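Local coordinates for ecto-NAD+ glycohydrolase (CD38 molecule) (Bos taurus, PDB 3GC6), which belongs to the ADP-ribosyl cyclase family of CD38-type ectoenzymes, with a helical part and a part built on a four-stranded parallel sheet, at residues N9-A14 and D59-T64; C44-Q49 and I72-P77; A50-F55 and S127-W132; Y113-L118 and S147-V152; S133-D136 and D140-T143. The protein carries 1 engineered substitution. One frame throughout, in Å; residues are numbered along the deposited sequence.

Contact 1. Residues N9-A14 and D59-T64; sequences NRWHGA and DPCKAT
Trp11 lays the benzene end of its indole against Pro60 and Cys61, and these three residues supply most of the buried surface. Its CZ2 comes to 3.6 Å from CG of Pro60, with the two side chains crossing at about a right angle. One atom further round the ring, CH2 of Trp11 lies 3.6 Å from SG of Cys61. The sulfur is 4.3 Å from the centroid of the six-membered ring of Trp11 and 44° off its normal, an oblique sulfur-aromatic contact. With CG of Trp11 beside its own backbone N (chi1 -55°), the indole reaches across to the 59-64 loop. Cys61 is disulfide-bonded to Cys141, one of the five disulfides of this ADP-ribosyl cyclase family member, tying the 59-64 loop to the loop before helix 145-159, and the same tryptophan also packs on Pro135 and Asp140.

The loop that presents Pro60 and Cys61 is a type I beta turn from Asp59 to Lys62, closed by Lys62 N to Asp59 O. Within it Asp59 forms an Asx turn: its OD1 accepts from N of Cys61 at 2.9 Å on the anti side, 28° out of the carboxylate plane. That second bond braces the cysteine from inside its own segment.

Arg10 covers one face of Trp11. Its CG sits 3.9 Å above the indole plane over the centre, while NE1 of Trp11 lies over the centre of the guanidinium. The far end of Arg10 brushes Pro60, NH2 to CG 4.2 Å, but its polar partners are elsewhere, O of Gly7 and a salt bridge to Glu123.

Contact 2. Residues C44-Q49 and I72-P77; sequences CQAIRQ and INLAPP. With SO4 (sulfate ion), chain I.
Ile47 and Leu74 meet where helix 44-55 passes the C-terminal end of helix 69-74, and their side chains slide past each other in opposite directions. CG1 of Ile47 sits beside the backbone N (chi1 -74°), which brings it to 3.8 Å from CB of Leu74. The chain then runs on extended, and the methyl CD1 of Ile47 lands 4.1 Å from CB of Ala75, just past the helix end. The other branch, CG2, is turned away from this pair and packs on Leu114.

Leu74 answers with a different part of its side chain. Its CB serves Ile47, whereas CD1 is carried over the helix backbone, 3.7 Å from O of Ala46 and 4.3 Å from CB of Ala46. Between the two segments the side-chain contacts are apolar; Ile47 and Ala75 are buried, Ala46 and Leu74 partly exposed.

Gln45 points another way. Its CG is anti to the backbone N (chi1 178°) and the chain stays extended beyond, putting the amide NE2 2.9 Å from O1 of a sulfate ion, with an N-H...O angle of 155°. This ion, probably from the crystallisation liquor, is also held by Gln45 and Arg48 of the second subunit, while OE1 of Gln45 accepts from Gln25 of that subunit, so this helix face belongs to the dimer interface.

In the helical part of the ADP-ribosyl cyclase fold, Cys44 is disulfide-bonded to Cys28 of helix 20-35, Ile47 and Ala75 pack on helix 110-115, and Ile72 and Pro77 lie against helix 145-159.

Contact 3. Residues A50-F55 and S127-W132; sequences AFMSAF and SDLNIW
The last turns of helix 44-55 pack against the loop that leads into strand 133-134, with Leu129 reaching Met52 and Phe55. These two helix residues, three apart in sequence, offer their side chains to the same leucine. The methyl CE of Met52 comes within 3.4 Å of CD1 of Leu129, tighter than usual van der Waals contact for two carbons. Met52 arrives there by folding: its chain bends at both chi2 (-61°) and chi3 (-54°), bringing CE round to the loop.

Phe55 meets the branch point and the other methyl. Leu129 CG lies at the edge of its ring, near the ring plane and 3.9 Å from CE1 of Phe55, with CD2 of Leu129 equally close to CZ of Phe55. Each helix side chain crosses the leucine at roughly a right angle.

Helix 44-55 belongs to the helical part of this ADP-ribosyl cyclase fold, and helix 20-35 lies beside the junction: its Phe20 and Gln21 touch both Met52 and Leu129. Trp120 packs on Leu129 and also meets the Phe55 ring.

Just beyond the leucine, Asn130 makes an Asx turn. Its OD1 accepts from N of Trp132 at 2.8 Å, the donor tilted 19° from the carbonyl plane, and also from N of Ser133, while ND2 of Asn130 donates to O of Leu8.

Contact 4. Residues Y113-L118 and S147-V152; sequences YLADGL and SVFWEV
Ala115, at the end of helix 110-115, rests its methyl group against both Phe149 and Trp150 of helix 145-159, whose rings already touch each other, a helix-end to helix packing in the interior of this ADP-ribosyl cyclase fold. The methyl CB is 3.4 Å from CE2 of Phe149 and 3.7 Å from CZ2 of Trp150, approaching both rings obliquely.

The two aromatic side chains leave their helix by different rotamers, CG of Phe149 anti to the backbone N (chi1 170°) and CG of Trp150 beside it (chi1 -73°), and they meet each other beside the methyl: the same CE2 of Phe149 sits 3.6 Å above the indole plane, over its centre, while CD1 of Trp150 lies at the phenyl edge. Trp120 and Tyr68 meet the Phe149 ring edge-to-face.

After Ala115 the chain turns through a type II beta turn to Leu118, with Gly117 at positive phi. The edge of the Trp150 indole faces this turn, N of Asp116 lying near its plane at 3.9 Å from CZ2. One water completes the join: it accepts from NE1 of Trp150 at 2.9 Å and donates to both turn carbonyls, O of Ala115 at 2.8 Å and O of Leu118 at 2.7 Å.

Contact 5. Residues S133-D136 and D140-T143; sequences SCPD and DCRT
The backbones of Asp136 and Asp140 close a short loop, CA atoms 5.1 Å apart, in which O of Asp136 accepts from two successive amides, N of Asp140 at 2.9 Å and N of Cys141 at 3.0 Å. The donors come from opposite faces of the carbonyl plane, so the oxygen is gripped from both sides.

The side chain of Asp140 makes the return bond. CG of Asp140 lies beside its own backbone N (chi1 -62°), which directs OD2 back onto N of Asp136 at 2.8 Å; the bond is almost straight, 176° at the hydrogen, and uses the anti lone pair. The other oxygen, OD1, is hydrogen-bonded to ND1 of His12. Asp136 keeps its carboxylate for the loop itself, OD2 accepting from N of Lys139.

This small loop follows strand 133-134, which pairs antiparallel with strand 13-14, and disulfides secure it at two points: Cys134 to Cys121 and Cys141 to Cys61. SG of Cys141, turned to the position between its own backbone N and carbonyl carbon (chi1 61°), lies 3.6 Å from CB of Pro135. CA of Pro135 also lies 3.4 Å from OD2 of Asp140.

Overall arrangement
From the N terminus, contact 1 closes a long loop from 9-14 to 59-64, spanning the helices 20-35 and 44-55. Contact 2 (44-49 with 72-77) and contact 3 (50-55 with 127-132) both start inside that loop and end beyond it, so each crosses contact 1; they also cross one another, sharing helix 44-55. Contact 4 opens at 113-118, inside the span of contact 3, and ends past it at 147-152, while contact 5 is nested within contact 4. Contacts 1 and 5 are joined by the Cys61-Cys141 disulfide and by paired strands 13-14 and 133-134. Phe51 and Phe149 connect contacts 3 and 4 in the helical core.

Contact 1. Residues N9-A14 and D59-T64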
# COMPACT_ATOMS: atom_id res chain seq x y z
N ASN A 9 -3.26 6.10 37.28
CA ASN A 9 -2.35 7.23 37.31
C ASN A 9 -1.10 6.96 38.13
O ASN A 9 -0.39 7.89 38.48
CB ASN A 9 -3.07 8.48 37.84
CG ASN A 9 -2.29 9.76 37.58
OD1 ASN A 9 -1.65 9.90 36.52
ND2 ASN A 9 -2.35 10.71 38.53
N ARG A 10 -0.81 5.69 38.42
CA ARG A 10 0.30 5.33 39.30
C ARG A 10 1.69 5.53 38.72
O ARG A 10 2.69 5.55 39.47
CB ARG A 10 0.14 3.88 39.78
CG ARG A 10 0.33 2.83 38.70
CD ARG A 10 -0.09 1.45 39.20
NE ARG A 10 0.07 0.39 38.20
CZ ARG A 10 -0.83 0.09 37.26
NH1 ARG A 10 -1.96 0.78 37.16
NH2 ARG A 10 -0.60 -0.90 36.41
N TRP A 11 1.79 5.64 37.40
CA TRP A 11 3.09 5.75 36.78
C TRP A 11 3.61 7.18 36.76
O TRP A 11 2.85 8.14 36.88
CB TRP A 11 3.01 5.22 35.34
CG TRP A 11 2.49 3.82 35.25
CD1 TRP A 11 1.33 3.41 34.62
CD2 TRP A 11 3.10 2.63 35.77
NE1 TRP A 11 1.20 2.04 34.71
CE2 TRP A 11 2.26 1.54 35.44
CE3 TRP A 11 4.28 2.38 36.48
CZ2 TRP A 11 2.56 0.22 35.79
CZ3 TRP A 11 4.57 1.07 36.85
CH2 TRP A 11 3.72 0.00 36.50
N HIS A 12 4.92 7.32 36.54
CA HIS A 12 5.57 8.63 36.51
C HIS A 12 5.69 9.25 35.10
O HIS A 12 6.04 10.43 34.95
CB HIS A 12 6.97 8.54 37.12
CG HIS A 12 6.96 8.24 38.59
ND1 HIS A 12 6.83 6.97 39.09
CD2 HIS A 12 7.05 9.06 39.67
CE1 HIS A 12 6.84 7.01 40.41
NE2 HIS A 12 6.97 8.27 40.79
N GLY A 13 5.41 8.46 34.07
CA GLY A 13 5.49 8.98 32.73
C GLY A 13 4.15 9.43 32.18
O GLY A 13 3.09 9.10 32.71
N ALA A 14 4.18 10.22 31.12
CA ALA A 14 2.95 10.68 30.51
C ALA A 14 2.12 9.51 29.95
O ALA A 14 2.65 8.47 29.53
CB ALA A 14 3.28 11.68 29.39
N ASP A 59 1.17 -6.76 31.64
CA ASP A 59 1.90 -6.05 32.70
C ASP A 59 2.79 -5.01 32.01
O ASP A 59 3.69 -5.37 31.23
CB ASP A 59 2.76 -7.06 33.46
CG ASP A 59 3.52 -6.44 34.63
OD1 ASP A 59 3.84 -5.23 34.57
OD2 ASP A 59 3.77 -7.17 35.63
N PRO A 60 2.54 -3.72 32.25
CA PRO A 60 3.28 -2.67 31.50
C PRO A 60 4.75 -2.55 31.86
O PRO A 60 5.48 -1.79 31.18
CB PRO A 60 2.51 -1.37 31.80
CG PRO A 60 1.56 -1.71 32.89
CD PRO A 60 1.43 -3.18 33.06
N CYS A 61 5.20 -3.27 32.89
CA CYS A 61 6.62 -3.32 33.26
C CYS A 61 7.27 -4.67 33.01
O CYS A 61 8.35 -4.94 33.52
CB CYS A 61 6.81 -2.87 34.72
SG CYS A 61 6.77 -1.05 34.81
N LYS A 62 6.62 -5.52 32.22
CA LYS A 62 7.24 -6.78 31.85
C LYS A 62 7.39 -6.95 30.35
O LYS A 62 7.37 -8.07 29.85
CB LYS A 62 6.49 -7.97 32.43
CG LYS A 62 6.68 -8.11 33.90
CD LYS A 62 6.10 -9.46 34.36
CE LYS A 62 6.22 -9.64 35.87
NZ LYS A 62 7.62 -9.51 36.31
N ALA A 63 7.55 -5.85 29.62
CA ALA A 63 7.75 -5.96 28.19
C ALA A 63 9.03 -6.72 27.88
O ALA A 63 10.05 -6.52 28.54
CB ALA A 63 7.82 -4.58 27.53
N THR A 64 8.97 -7.59 26.88
CA THR A 64 10.19 -8.22 26.35
C THR A 64 10.32 -7.98 24.83
O THR A 64 9.35 -7.70 24.15
CB THR A 64 10.19 -9.74 26.60
OG1 THR A 64 9.10 -10.30 25.86
CG2 THR A 64 10.02 -10.07 28.10

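Contact 2. Residues C44-Q49 and I72-P77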
# COMPACT_ATOMS: atom_id res chain seq x y z
N CYS A 44 -1.91 -3.00 6.44
CA CYS A 44 -1.93 -2.06 7.57
C CYS A 44 -2.89 -2.43 8.70
O CYS A 44 -2.66 -2.09 9.85
CB CYS A 44 -2.19 -0.63 7.12
SG CYS A 44 -0.74 0.13 6.35
N GLN A 45 -4.01 -3.09 8.35
CA GLN A 45 -4.92 -3.58 9.38
C GLN A 45 -4.18 -4.58 10.26
O GLN A 45 -4.26 -4.52 11.49
CB GLN A 45 -6.17 -4.24 8.77
CG GLN A 45 -7.11 -4.81 9.85
CD GLN A 45 -8.36 -5.46 9.29
OE1 GLN A 45 -8.59 -5.47 8.08
NE2 GLN A 45 -9.20 -6.00 10.19
N ALA A 46 -3.48 -5.52 9.63
CA ALA A 46 -2.75 -6.53 10.38
C ALA A 46 -1.63 -5.91 11.22
O ALA A 46 -1.38 -6.34 12.35
CB ALA A 46 -2.18 -7.63 9.48
N ILE A 47 -0.92 -4.93 10.65
CA ILE A 47 0.14 -4.23 11.41
C ILE A 47 -0.42 -3.53 12.66
O ILE A 47 0.14 -3.65 13.77
CB ILE A 47 0.91 -3.26 10.47
CG1 ILE A 47 1.81 -4.09 9.55
CG2 ILE A 47 1.76 -2.31 11.28
CD1 ILE A 47 2.29 -3.31 8.29
N ARG A 48 -1.52 -2.80 12.50
CA ARG A 48 -2.14 -2.15 13.65
C ARG A 48 -2.56 -3.20 14.68
O ARG A 48 -2.32 -3.05 15.88
CB ARG A 48 -3.36 -1.32 13.23
CG ARG A 48 -4.02 -0.58 14.38
CD ARG A 48 -5.20 0.27 13.86
NE ARG A 48 -6.22 -0.58 13.24
CZ ARG A 48 -6.58 -0.53 11.95
NH1 ARG A 48 -7.52 -1.34 11.49
NH2 ARG A 48 -6.01 0.34 11.13
N GLN A 49 -3.21 -4.26 14.21
CA GLN A 49 -3.70 -5.27 15.16
C GLN A 49 -2.52 -5.92 15.92
O GLN A 49 -2.61 -6.14 17.14
CB GLN A 49 -4.55 -6.32 14.43
CG GLN A 49 -5.90 -5.72 14.03
CD GLN A 49 -6.71 -6.62 13.13
OE1 GLN A 49 -6.17 -7.57 12.57
NE2 GLN A 49 -8.00 -6.34 12.99
N ILE A 72 7.30 -6.93 14.11
CA ILE A 72 8.49 -6.68 13.29
C ILE A 72 8.47 -7.57 12.03
O ILE A 72 8.85 -7.12 10.93
CB ILE A 72 9.78 -6.88 14.12
CG1 ILE A 72 10.06 -5.60 14.91
CG2 ILE A 72 10.98 -7.28 13.21
CD1 ILE A 72 10.83 -5.76 16.20
N ASN A 73 7.99 -8.80 12.18
CA ASN A 73 7.88 -9.70 11.02
C ASN A 73 6.98 -9.16 9.93
O ASN A 73 7.20 -9.44 8.75
CB ASN A 73 7.36 -11.09 11.42
CG ASN A 73 8.41 -11.91 12.14
OD1 ASN A 73 9.59 -11.55 12.19
ND2 ASN A 73 7.96 -13.02 12.72
N LEU A 74 5.97 -8.38 10.31
CA LEU A 74 5.06 -7.82 9.32
C LEU A 74 5.67 -6.63 8.57
O LEU A 74 5.23 -6.30 7.47
CB LEU A 74 3.76 -7.36 9.98
CG LEU A 74 2.85 -8.50 10.48
CD1 LEU A 74 1.73 -7.95 11.32
CD2 LEU A 74 2.30 -9.29 9.30
N ALA A 75 6.69 -5.99 9.16
CA ALA A 75 7.28 -4.80 8.55
C ALA A 75 8.69 -4.55 9.15
O ALA A 75 8.87 -3.66 9.98
CB ALA A 75 6.37 -3.58 8.75
N PRO A 76 9.68 -5.36 8.75
CA PRO A 76 11.00 -5.21 9.36
C PRO A 76 11.61 -3.87 9.02
O PRO A 76 11.39 -3.37 7.92
CB PRO A 76 11.84 -6.32 8.71
CG PRO A 76 10.86 -7.27 8.14
CD PRO A 76 9.60 -6.50 7.81
N PRO A 77 12.38 -3.29 9.95
CA PRO A 77 12.97 -1.95 9.71
C PRO A 77 14.28 -2.04 8.90
O PRO A 77 15.35 -1.63 9.36
CB PRO A 77 13.26 -1.45 11.12
CG PRO A 77 13.59 -2.72 11.87
CD PRO A 77 12.63 -3.75 11.34
S SO4 I . -13.13 -6.10 10.20
O1 SO4 I . -11.97 -6.97 10.03
O2 SO4 I . -14.35 -6.86 9.94
O3 SO4 I . -13.18 -5.55 11.56
O4 SO4 I . -13.02 -5.00 9.25

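Contact 3. Residues A50-F55 and S127-W132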
# COMPACT_ATOMS: atom_id res chain seq x y z
N ALA A 50 -1.42 -6.21 15.20
CA ALA A 50 -0.22 -6.79 15.83
C ALA A 50 0.42 -5.82 16.83
O ALA A 50 0.91 -6.24 17.88
CB ALA A 50 0.81 -7.21 14.77
N PHE A 51 0.45 -4.53 16.48
CA PHE A 51 1.03 -3.53 17.38
C PHE A 51 0.24 -3.53 18.69
O PHE A 51 0.82 -3.61 19.79
CB PHE A 51 0.95 -2.15 16.68
CG PHE A 51 2.01 -1.17 17.11
CD1 PHE A 51 2.61 -0.34 16.17
CD2 PHE A 51 2.41 -1.07 18.44
CE1 PHE A 51 3.62 0.58 16.56
CE2 PHE A 51 3.41 -0.16 18.82
CZ PHE A 51 4.01 0.67 17.87
N MET A 52 -1.09 -3.45 18.59
CA MET A 52 -1.93 -3.45 19.79
C MET A 52 -1.77 -4.74 20.59
O MET A 52 -1.63 -4.71 21.82
CB MET A 52 -3.41 -3.21 19.40
CG MET A 52 -3.58 -1.95 18.53
SD MET A 52 -3.02 -0.46 19.46
CE MET A 52 -4.00 -0.67 20.83
N SER A 53 -1.77 -5.87 19.89
CA SER A 53 -1.68 -7.18 20.54
C SER A 53 -0.39 -7.31 21.36
O SER A 53 -0.36 -7.93 22.42
CB SER A 53 -1.73 -8.28 19.49
OG SER A 53 -3.08 -8.52 19.11
N ALA A 54 0.68 -6.68 20.86
CA ALA A 54 1.99 -6.80 21.49
C ALA A 54 1.94 -6.36 22.96
O ALA A 54 2.63 -6.96 23.79
CB ALA A 54 3.02 -5.99 20.74
N PHE A 55 1.15 -5.33 23.28
CA PHE A 55 1.19 -4.73 24.63
C PHE A 55 -0.14 -4.70 25.39
O PHE A 55 -0.16 -4.58 26.64
CB PHE A 55 1.83 -3.32 24.60
CG PHE A 55 0.95 -2.25 23.98
CD1 PHE A 55 0.13 -1.46 24.77
CD2 PHE A 55 0.93 -2.08 22.61
CE1 PHE A 55 -0.70 -0.49 24.21
CE2 PHE A 55 0.08 -1.10 22.02
CZ PHE A 55 -0.72 -0.30 22.84
N SER A 127 -8.76 -3.85 27.81
CA SER A 127 -8.54 -3.95 26.37
C SER A 127 -8.09 -2.61 25.78
O SER A 127 -7.90 -2.51 24.56
CB SER A 127 -9.83 -4.38 25.67
OG SER A 127 -10.86 -3.48 26.00
N ASP A 128 -7.92 -1.60 26.63
CA ASP A 128 -7.65 -0.24 26.17
C ASP A 128 -6.25 0.25 26.53
O ASP A 128 -5.61 -0.28 27.43
CB ASP A 128 -8.62 0.72 26.82
CG ASP A 128 -10.03 0.55 26.33
OD1 ASP A 128 -10.22 0.51 25.10
OD2 ASP A 128 -10.92 0.50 27.19
N LEU A 129 -5.79 1.28 25.83
CA LEU A 129 -4.58 1.97 26.27
C LEU A 129 -4.83 2.68 27.59
O LEU A 129 -5.95 3.08 27.88
CB LEU A 129 -4.10 2.96 25.22
CG LEU A 129 -3.41 2.30 23.99
CD1 LEU A 129 -4.45 1.95 22.92
CD2 LEU A 129 -2.38 3.22 23.39
N ASN A 130 -3.80 2.83 28.39
CA ASN A 130 -3.88 3.67 29.56
C ASN A 130 -3.49 5.09 29.12
O ASN A 130 -2.32 5.38 28.88
CB ASN A 130 -2.93 3.16 30.65
CG ASN A 130 -2.97 4.00 31.93
OD1 ASN A 130 -3.45 5.14 31.93
ND2 ASN A 130 -2.48 3.43 33.01
N ILE A 131 -4.50 5.96 29.02
CA ILE A 131 -4.27 7.33 28.56
C ILE A 131 -3.96 8.29 29.71
O ILE A 131 -3.85 9.51 29.50
CB ILE A 131 -5.49 7.87 27.76
CG1 ILE A 131 -6.75 7.88 28.66
CG2 ILE A 131 -5.72 7.04 26.51
CD1 ILE A 131 -8.04 8.40 27.98
N TRP A 132 -3.77 7.75 30.90
CA TRP A 132 -3.55 8.58 32.10
C TRP A 132 -2.10 8.66 32.51
O TRP A 132 -1.61 9.74 32.83
CB TRP A 132 -4.41 8.06 33.26
CG TRP A 132 -5.81 7.89 32.80
CD1 TRP A 132 -6.47 6.72 32.54
CD2 TRP A 132 -6.72 8.95 32.49
NE1 TRP A 132 -7.76 6.99 32.11
CE2 TRP A 132 -7.93 8.34 32.05
CE3 TRP A 132 -6.63 10.34 32.51
CZ2 TRP A 132 -9.05 9.09 31.66
CZ3 TRP A 132 -7.75 11.09 32.12
CH2 TRP A 132 -8.95 10.45 31.73

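Contact 4. Residues Y113-L118 and S147-V152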
# COMPACT_ATOMS: atom_id res chain seq x y z
N TYR A 113 8.12 5.12 11.62
CA TYR A 113 7.21 6.19 11.23
C TYR A 113 5.89 6.12 11.99
O TYR A 113 5.38 7.15 12.47
CB TYR A 113 6.99 6.11 9.71
CG TYR A 113 6.12 7.22 9.15
CD1 TYR A 113 6.68 8.42 8.78
CD2 TYR A 113 4.75 7.05 8.96
CE1 TYR A 113 5.88 9.46 8.25
CE2 TYR A 113 3.95 8.07 8.43
CZ TYR A 113 4.53 9.27 8.09
OH TYR A 113 3.75 10.30 7.56
N LEU A 114 5.33 4.92 12.14
CA LEU A 114 4.09 4.81 12.91
C LEU A 114 4.27 5.33 14.34
O LEU A 114 3.40 6.02 14.86
CB LEU A 114 3.63 3.35 13.01
CG LEU A 114 2.66 2.82 11.98
CD1 LEU A 114 2.90 3.35 10.58
CD2 LEU A 114 2.50 1.25 12.08
N ALA A 115 5.39 4.96 14.99
CA ALA A 115 5.54 5.15 16.43
C ALA A 115 6.17 6.48 16.83
O ALA A 115 6.07 6.89 17.96
CB ALA A 115 6.38 3.99 16.98
N ASP A 116 6.80 7.18 15.88
CA ASP A 116 7.59 8.36 16.22
C ASP A 116 6.74 9.38 16.97
O ASP A 116 5.66 9.76 16.48
CB ASP A 116 8.09 9.01 14.92
CG ASP A 116 9.20 10.04 15.16
OD1 ASP A 116 9.78 10.10 16.24
OD2 ASP A 116 9.49 10.78 14.20
N GLY A 117 7.23 9.81 18.14
CA GLY A 117 6.53 10.83 18.92
C GLY A 117 5.35 10.35 19.73
O GLY A 117 4.78 11.15 20.50
N LEU A 118 4.98 9.08 19.60
CA LEU A 118 3.83 8.56 20.35
C LEU A 118 4.24 7.92 21.68
O LEU A 118 5.42 7.59 21.92
CB LEU A 118 3.04 7.53 19.54
CG LEU A 118 2.68 7.96 18.11
CD1 LEU A 118 1.78 6.91 17.44
CD2 LEU A 118 1.98 9.32 18.14
N SER A 147 9.82 1.79 25.63
CA SER A 147 11.27 1.66 25.60
C SER A 147 11.73 0.39 24.88
O SER A 147 12.65 0.42 24.04
CB SER A 147 11.82 1.67 27.05
OG SER A 147 11.53 2.90 27.67
N VAL A 148 11.08 -0.74 25.21
CA VAL A 148 11.44 -2.01 24.59
C VAL A 148 11.19 -2.00 23.07
O VAL A 148 11.99 -2.53 22.29
CB VAL A 148 10.78 -3.19 25.32
CG1 VAL A 148 10.98 -4.46 24.53
CG2 VAL A 148 11.40 -3.29 26.72
N PHE A 149 10.11 -1.36 22.63
CA PHE A 149 9.85 -1.24 21.19
C PHE A 149 11.06 -0.59 20.50
O PHE A 149 11.59 -1.09 19.49
CB PHE A 149 8.62 -0.36 20.95
CG PHE A 149 8.43 0.01 19.51
CD1 PHE A 149 7.80 -0.87 18.62
CD2 PHE A 149 8.90 1.23 19.04
CE1 PHE A 149 7.62 -0.50 17.23
CE2 PHE A 149 8.74 1.59 17.69
CZ PHE A 149 8.09 0.73 16.81
N TRP A 150 11.50 0.56 21.03
CA TRP A 150 12.58 1.27 20.32
C TRP A 150 13.89 0.48 20.41
O TRP A 150 14.73 0.56 19.51
CB TRP A 150 12.72 2.70 20.86
CG TRP A 150 11.58 3.54 20.41
CD1 TRP A 150 10.56 4.02 21.17
CD2 TRP A 150 11.34 4.03 19.08
NE1 TRP A 150 9.67 4.76 20.40
CE2 TRP A 150 10.14 4.77 19.10
CE3 TRP A 150 12.00 3.87 17.85
CZ2 TRP A 150 9.62 5.39 17.94
CZ3 TRP A 150 11.48 4.46 16.71
CH2 TRP A 150 10.30 5.22 16.75
N GLU A 151 14.07 -0.25 21.51
CA GLU A 151 15.28 -1.07 21.67
C GLU A 151 15.28 -2.17 20.62
O GLU A 151 16.29 -2.36 19.91
CB GLU A 151 15.33 -1.61 23.12
CG GLU A 151 16.10 -2.86 23.42
CD GLU A 151 15.60 -3.44 24.76
OE1 GLU A 151 15.50 -2.66 25.74
OE2 GLU A 151 15.25 -4.64 24.84
N VAL A 152 14.19 -2.92 20.47
CA VAL A 152 14.22 -4.04 19.55
C VAL A 152 14.20 -3.53 18.10
O VAL A 152 14.86 -4.11 17.22
CB VAL A 152 13.11 -5.08 19.82
CG1 VAL A 152 11.77 -4.48 19.69
CG2 VAL A 152 13.30 -6.31 18.89
O HOH W 1 7.52 6.75 20.40

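Contact 5. Residues S133-D136 and D140-T143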
# COMPACT_ATOMS: atom_id res chain seq x y z
N SER A 133 -1.42 7.52 32.58
CA SER A 133 0.01 7.54 32.87
C SER A 133 0.60 6.28 32.28
O SER A 133 -0.12 5.30 32.09
CB SER A 133 0.31 7.61 34.38
OG SER A 133 0.01 6.39 35.08
N CYS A 134 1.91 6.32 32.00
CA CYS A 134 2.65 5.14 31.53
C CYS A 134 3.98 5.09 32.25
O CYS A 134 4.50 6.13 32.65
CB CYS A 134 2.93 5.23 30.02
SG CYS A 134 1.45 4.94 28.99
N PRO A 135 4.56 3.90 32.36
CA PRO A 135 5.86 3.77 33.05
C PRO A 135 6.94 4.66 32.44
O PRO A 135 7.07 4.77 31.22
CB PRO A 135 6.22 2.29 32.88
CG PRO A 135 4.89 1.58 32.66
CD PRO A 135 4.02 2.60 31.93
N ASP A 136 7.70 5.31 33.33
CA ASP A 136 8.91 6.05 32.98
C ASP A 136 10.10 5.09 33.09
O ASP A 136 10.19 4.29 34.03
CB ASP A 136 9.08 7.21 33.96
CG ASP A 136 10.34 8.01 33.69
OD1 ASP A 136 10.38 8.67 32.63
OD2 ASP A 136 11.26 7.93 34.54
N ASP A 140 10.23 4.14 36.88
CA ASP A 140 9.34 3.00 37.04
C ASP A 140 9.97 1.69 36.63
O ASP A 140 10.13 0.81 37.44
CB ASP A 140 8.01 3.20 36.30
CG ASP A 140 7.23 4.39 36.81
OD1 ASP A 140 7.04 4.51 38.06
OD2 ASP A 140 6.83 5.23 35.98
N CYS A 141 10.30 1.55 35.35
CA CYS A 141 10.88 0.30 34.86
C CYS A 141 11.46 0.51 33.49
O CYS A 141 10.85 1.19 32.67
CB CYS A 141 9.81 -0.82 34.80
SG CYS A 141 8.43 -0.47 33.71
N ARG A 142 12.63 -0.06 33.25
CA ARG A 142 13.21 -0.04 31.90
C ARG A 142 12.45 -0.94 30.92
O ARG A 142 12.42 -0.66 29.71
CB ARG A 142 14.69 -0.43 31.98
CG ARG A 142 15.49 0.61 32.71
CD ARG A 142 16.98 0.27 32.81
NE ARG A 142 17.63 1.18 33.75
CZ ARG A 142 18.93 1.49 33.73
NH1 ARG A 142 19.72 0.95 32.80
NH2 ARG A 142 19.43 2.34 34.62
N THR A 143 11.82 -1.99 31.45
CA THR A 143 11.19 -3.03 30.66
C THR A 143 9.72 -2.66 30.41
O THR A 143 8.81 -3.46 30.70
CB THR A 143 11.28 -4.41 31.37
OG1 THR A 143 10.85 -4.28 32.71
CG2 THR A 143 12.74 -4.92 31.35